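Local structure of oxidoreductase, iron/ascorbate family (Shewanella oneidensis, 3ON7) at residues B[162-176]-B[228-241]. The protein probably acts as an iron(II)- and 2-oxoglutarate-dependent oxygenase, thought to release ethylene from 2-oxoglutarate and to oxidise L-arginine to guanidine and glutamate semialdehyde. Residues are numbered along the deposited sequence; the frame is centred on the assembly and turned at random. Where two conformers were deposited one is given.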
loop_
_atom_site.group_PDB
_atom_site.type_symbol
_atom_site.label_atom_id
_atom_site.label_comp_id
_atom_site.label_asym_id
_atom_site.label_seq_id
_atom_site.Cartn_x
_atom_site.Cartn_y
_atom_site.Cartn_z
ATOM N N GLY B 162 35.336 16.420 2.791
ATOM C CA GLY B 162 36.262 15.932 1.787
ATOM C C GLY B 162 35.996 16.488 0.397
ATOM O O GLY B 162 35.880 17.710 0.214
ATOM N N ASP B 163 35.879 15.572 -0.568
ATOM C CA ASP B 163 35.693 15.873 -1.991
ATOM C C ASP B 163 34.220 15.849 -2.420
ATOM O O ASP B 163 33.894 16.192 -3.562
ATOM C CB ASP B 163 36.475 14.845 -2.824
ATOM C CG ASP B 163 36.227 13.406 -2.366
ATOM O OD1 ASP B 163 35.102 13.109 -1.910
ATOM O OD2 ASP B 163 37.164 12.583 -2.447
ATOM N N GLU B 164 33.341 15.396 -1.514
ATOM C CA GLU B 164 31.888 15.366 -1.756
ATOM C C GLU B 164 31.390 16.687 -2.354
ATOM O O GLU B 164 31.605 17.755 -1.777
ATOM C CB GLU B 164 31.127 15.122 -0.452
ATOM C CG GLU B 164 31.131 13.698 0.074
ATOM C CD GLU B 164 30.228 13.543 1.306
ATOM O OE1 GLU B 164 30.672 13.917 2.415
ATOM O OE2 GLU B 164 29.079 13.053 1.168
ATOM N N GLU B 165 30.733 16.606 -3.510
ATOM C CA GLU B 165 30.236 17.791 -4.202
ATOM C C GLU B 165 28.828 18.130 -3.733
ATOM O O GLU B 165 27.986 17.259 -3.544
ATOM C CB GLU B 165 30.226 17.577 -5.719
HETATM N N MSE B 166 28.589 19.416 -3.540
HETATM C CA MSE B 166 27.255 19.934 -3.298
HETATM C C MSE B 166 26.719 20.393 -4.658
HETATM O O MSE B 166 27.354 21.197 -5.337
HETATM C CB MSE B 166 27.331 21.091 -2.289
HETATM C CG MSE B 166 26.095 21.936 -2.137
HETATM SE SE MSE B 166 26.156 22.966 -0.468
HETATM C CE MSE B 166 25.255 21.645 0.606
ATOM N N GLY B 167 25.570 19.866 -5.057
ATOM C CA GLY B 167 24.928 20.309 -6.290
ATOM C C GLY B 167 24.371 21.716 -6.176
ATOM O O GLY B 167 24.156 22.219 -5.068
ATOM N N ALA B 168 24.120 22.346 -7.323
ATOM C CA ALA B 168 23.483 23.667 -7.352
ATOM C C ALA B 168 22.036 23.643 -6.822
ATOM O O ALA B 168 21.516 24.669 -6.383
ATOM C CB ALA B 168 23.525 24.234 -8.743
ATOM N N ILE B 169 21.396 22.478 -6.854
ATOM C CA ILE B 169 20.011 22.344 -6.404
ATOM C C ILE B 169 19.924 21.343 -5.246
ATOM O O ILE B 169 20.354 20.214 -5.375
ATOM C CB ILE B 169 19.088 21.887 -7.563
ATOM C CG1 ILE B 169 19.065 22.930 -8.668
ATOM C CG2 ILE B 169 17.682 21.678 -7.081
ATOM C CD1 ILE B 169 18.343 22.456 -9.902
ATOM N N ARG B 170 19.364 21.782 -4.127
ATOM C CA ARG B 170 19.247 20.984 -2.915
ATOM C C ARG B 170 17.924 20.244 -2.909
ATOM O O ARG B 170 17.888 19.038 -2.671
ATOM C CB ARG B 170 19.339 21.888 -1.670
ATOM C CG ARG B 170 19.260 21.156 -0.316
ATOM C CD ARG B 170 19.420 22.102 0.881
ATOM N NE ARG B 170 20.735 22.744 0.925
ATOM C CZ ARG B 170 21.702 22.499 1.816
ATOM N NH1 ARG B 170 21.544 21.624 2.801
ATOM N NH2 ARG B 170 22.842 23.160 1.731
ATOM N N ALA B 171 16.831 20.970 -3.127
ATOM C CA ALA B 171 15.525 20.336 -3.318
ATOM C C ALA B 171 14.924 20.702 -4.699
ATOM O O ALA B 171 14.735 21.875 -5.003
ATOM C CB ALA B 171 14.575 20.709 -2.169
ATOM N N ALA B 172 14.649 19.687 -5.523
ATOM C CA ALA B 172 14.078 19.872 -6.867
ATOM C C ALA B 172 12.754 20.631 -6.863
ATOM O O ALA B 172 11.987 20.562 -5.888
ATOM C CB ALA B 172 13.851 18.520 -7.524
ATOM N N ALA B 173 12.500 21.341 -7.967
ATOM C CA ALA B 173 11.218 22.027 -8.207
ATOM C C ALA B 173 10.067 21.061 -8.037
ATOM O O ALA B 173 10.056 20.000 -8.640
ATOM C CB ALA B 173 11.165 22.636 -9.619
ATOM N N HIS B 174 9.100 21.447 -7.216
ATOM C CA HIS B 174 7.937 20.621 -6.961
ATOM C C HIS B 174 6.762 21.483 -6.523
ATOM O O HIS B 174 6.936 22.655 -6.110
ATOM C CB HIS B 174 8.258 19.620 -5.844
ATOM C CG HIS B 174 8.558 20.274 -4.526
ATOM N ND1 HIS B 174 9.775 20.868 -4.245
ATOM C CD2 HIS B 174 7.787 20.458 -3.422
ATOM C CE1 HIS B 174 9.749 21.368 -3.021
ATOM N NE2 HIS B 174 8.559 21.123 -2.494
ATOM N N GLU B 175 5.584 20.874 -6.553
ATOM C CA GLU B 175 4.403 21.436 -5.924
ATOM C C GLU B 175 3.952 20.612 -4.731
ATOM O O GLU B 175 4.184 19.425 -4.667
ATOM C CB GLU B 175 3.268 21.525 -6.922
ATOM C CG GLU B 175 3.548 22.521 -8.024
ATOM C CD GLU B 175 3.597 21.880 -9.386
ATOM O OE1 GLU B 175 4.237 20.806 -9.543
ATOM O OE2 GLU B 175 2.973 22.461 -10.295
ATOM N N ASP B 176 3.324 21.267 -3.768
ATOM C CA ASP B 176 2.701 20.566 -2.671
ATOM C C ASP B 176 1.319 20.137 -3.099
ATOM O O ASP B 176 0.622 20.873 -3.785
ATOM C CB ASP B 176 2.605 21.464 -1.450
ATOM C CG ASP B 176 3.980 21.802 -0.859
ATOM O OD1 ASP B 176 5.002 21.165 -1.253
ATOM O OD2 ASP B 176 4.024 22.718 -0.016
ATOM N N SER B 228 -1.374 26.814 -6.772
ATOM C CA SER B 228 -0.335 25.969 -6.184
ATOM C C SER B 228 0.896 26.090 -7.047
ATOM O O SER B 228 0.905 25.631 -8.179
ATOM C CB SER B 228 -0.760 24.509 -6.141
ATOM O OG SER B 228 0.303 23.689 -5.660
ATOM N N THR B 229 1.929 26.716 -6.503
ATOM C CA THR B 229 3.073 27.194 -7.291
ATOM C C THR B 229 4.337 26.327 -7.056
ATOM O O THR B 229 4.575 25.781 -5.959
ATOM C CB THR B 229 3.374 28.696 -6.961
ATOM O OG1 THR B 229 2.197 29.478 -7.165
ATOM C CG2 THR B 229 4.466 29.261 -7.843
ATOM N N SER B 230 5.113 26.204 -8.125
ATOM C CA SER B 230 6.314 25.413 -8.146
ATOM C C SER B 230 7.397 26.143 -7.365
ATOM O O SER B 230 7.690 27.327 -7.644
ATOM C CB SER B 230 6.759 25.212 -9.603
ATOM O OG SER B 230 7.945 24.445 -9.696
ATOM N N HIS B 231 7.998 25.428 -6.417
ATOM C CA HIS B 231 9.090 25.957 -5.618
ATOM C C HIS B 231 10.242 24.958 -5.497
ATOM O O HIS B 231 10.024 23.741 -5.614
ATOM C CB HIS B 231 8.594 26.363 -4.235
ATOM C CG HIS B 231 7.816 25.306 -3.525
ATOM N ND1 HIS B 231 6.529 24.958 -3.879
ATOM C CD2 HIS B 231 8.132 24.542 -2.457
ATOM C CE1 HIS B 231 6.098 24.012 -3.065
ATOM N NE2 HIS B 231 7.054 23.739 -2.197
ATOM N N ARG B 232 11.449 25.490 -5.254
ATOM C CA ARG B 232 12.673 24.690 -5.086
ATOM C C ARG B 232 13.621 25.307 -4.063
ATOM O O ARG B 232 13.408 26.433 -3.612
ATOM C CB ARG B 232 13.411 24.567 -6.430
ATOM C CG ARG B 232 14.003 25.876 -6.924
ATOM C CD ARG B 232 14.690 25.753 -8.244
ATOM N NE ARG B 232 15.352 26.996 -8.622
ATOM C CZ ARG B 232 16.191 27.124 -9.649
ATOM N NH1 ARG B 232 16.473 26.083 -10.431
ATOM N NH2 ARG B 232 16.766 28.296 -9.889
ATOM N N VAL B 233 14.671 24.576 -3.698
ATOM C CA VAL B 233 15.731 25.148 -2.871
ATOM C C VAL B 233 17.055 24.991 -3.609
ATOM O O VAL B 233 17.477 23.869 -3.897
ATOM C CB VAL B 233 15.807 24.506 -1.447
ATOM C CG1 VAL B 233 16.953 25.121 -0.628
ATOM C CG2 VAL B 233 14.491 24.661 -0.720
ATOM N N ILE B 234 17.707 26.112 -3.933
ATOM C CA ILE B 234 19.044 26.060 -4.548
ATOM C C ILE B 234 20.102 26.256 -3.462
ATOM O O ILE B 234 19.769 26.668 -2.357
ATOM C CB ILE B 234 19.224 27.080 -5.714
ATOM C CG1 ILE B 234 19.125 28.541 -5.246
ATOM C CG2 ILE B 234 18.225 26.811 -6.796
ATOM C CD1 ILE B 234 19.644 29.563 -6.274
ATOM N N ASN B 235 21.345 25.906 -3.771
ATOM C CA ASN B 235 22.516 26.191 -2.904
ATOM C C ASN B 235 23.297 27.312 -3.563
ATOM O O ASN B 235 24.135 27.064 -4.429
ATOM C CB ASN B 235 23.429 24.962 -2.728
ATOM C CG ASN B 235 22.796 23.865 -1.889
ATOM O OD1 ASN B 235 22.190 24.137 -0.868
ATOM N ND2 ASN B 235 22.921 22.619 -2.332
ATOM N N PRO B 236 22.987 28.562 -3.201
ATOM C CA PRO B 236 23.619 29.669 -3.888
ATOM C C PRO B 236 25.087 29.783 -3.504
ATOM O O PRO B 236 25.510 29.186 -2.525
ATOM C CB PRO B 236 22.813 30.890 -3.427
ATOM C CG PRO B 236 22.197 30.505 -2.162
ATOM C CD PRO B 236 21.998 29.019 -2.209
ATOM N N GLU B 237 25.844 30.524 -4.304
ATOM C CA GLU B 237 27.263 30.697 -4.108
ATOM C C GLU B 237 27.486 31.203 -2.689
ATOM O O GLU B 237 26.820 32.123 -2.249
ATOM C CB GLU B 237 27.814 31.666 -5.169
ATOM C CG GLU B 237 29.292 31.989 -5.068
ATOM C CD GLU B 237 30.202 30.769 -5.154
ATOM O OE1 GLU B 237 29.959 29.882 -6.015
ATOM O OE2 GLU B 237 31.176 30.717 -4.363
ATOM N N GLY B 238 28.369 30.541 -1.954
ATOM C CA GLY B 238 28.615 30.878 -0.550
ATOM C C GLY B 238 28.091 29.868 0.460
ATOM O O GLY B 238 28.574 29.823 1.586
ATOM N N THR B 239 27.102 29.068 0.062
ATOM C CA THR B 239 26.571 28.008 0.904
ATOM C C THR B 239 27.712 27.087 1.364
ATOM O O THR B 239 28.483 26.583 0.553
ATOM C CB THR B 239 25.482 27.167 0.160
ATOM O OG1 THR B 239 24.436 28.024 -0.326
ATOM C CG2 THR B 239 24.884 26.103 1.079
ATOM N N ASP B 240 27.817 26.895 2.675
ATOM C CA ASP B 240 28.898 26.119 3.253
ATOM C C ASP B 240 28.449 24.671 3.366
ATOM O O ASP B 240 27.578 24.353 4.162
ATOM C CB ASP B 240 29.243 26.693 4.635
ATOM C CG ASP B 240 30.463 26.026 5.280
ATOM O OD1 ASP B 240 30.901 24.946 4.843
ATOM O OD2 ASP B 240 30.983 26.608 6.243
ATOM N N LYS B 241 29.057 23.794 2.580
ATOM C CA LYS B 241 28.625 22.396 2.505
ATOM C C LYS B 241 28.822 21.622 3.820
ATOM O O LYS B 241 28.138 20.645 4.064
ATOM C CB LYS B 241 29.329 21.667 1.358
ATOM C CG LYS B 241 30.772 21.299 1.637
ATOM C CD LYS B 241 31.391 20.600 0.458
ATOM C CE LYS B 241 32.716 19.946 0.824
ATOM N NZ LYS B 241 33.332 19.115 -0.263
HETATM O O HOH W 1 24.992 23.416 3.994
HETATM O O HOH W 2 7.074 21.905 -10.085
HETATM O O HOH W 3 3.024 24.218 -4.364
#
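His174 and His231 face each other across two antiparallel strands of the double-stranded beta-helix, with Asp176 just past the end of the first; the three are consistent with the His-X-Asp...His facial triad of 2-oxoglutarate oxygenases, here apparently an empty metal site. The NE2 atoms of His174 and His231 lie 3.0 Å apart without a hydrogen bond, their ring planes inclined at 60°. Each ring is held in its rotation by its ND1, His174 donating to Ala172 O (2.8 Å) and His231 to Thr229 O (3.0 Å), in the ring plane. Asp176 OD1 comes to the edge of the His231 ring, 3.4 Å from NE2, the carboxylate nearly perpendicular to it, while Thr181 and Asn213 hold OD2. Along the strands a classic bulge sets Arg170 and Ala171 against Val233, whose O accepts both their N-H groups.

Beyond it, Asn235 OD1 takes Arg170 NE (2.7 Å) on a lone pair and NH2 (2.9 Å) from above the carbonyl plane, the two flat groups 86° apart; ND2 donates almost straight to Gly167 O. Arg170 reaches this amide because its chain bends at chi3 (-64°); Tyr157 adds a cation-pi contact. A leucine in place of Asn235 would probably leave Arg170 without the oxygen that NE and NH2 share, and Gly167 O without its donor. Lys241 NZ ties off the far end on Glu164 O (2.7 Å) and Gly162 O. With both ND1 atoms spent on carbonyls, the histidine NE2 atoms and the Asp176 carboxylate face one vacant point, as an iron site would need.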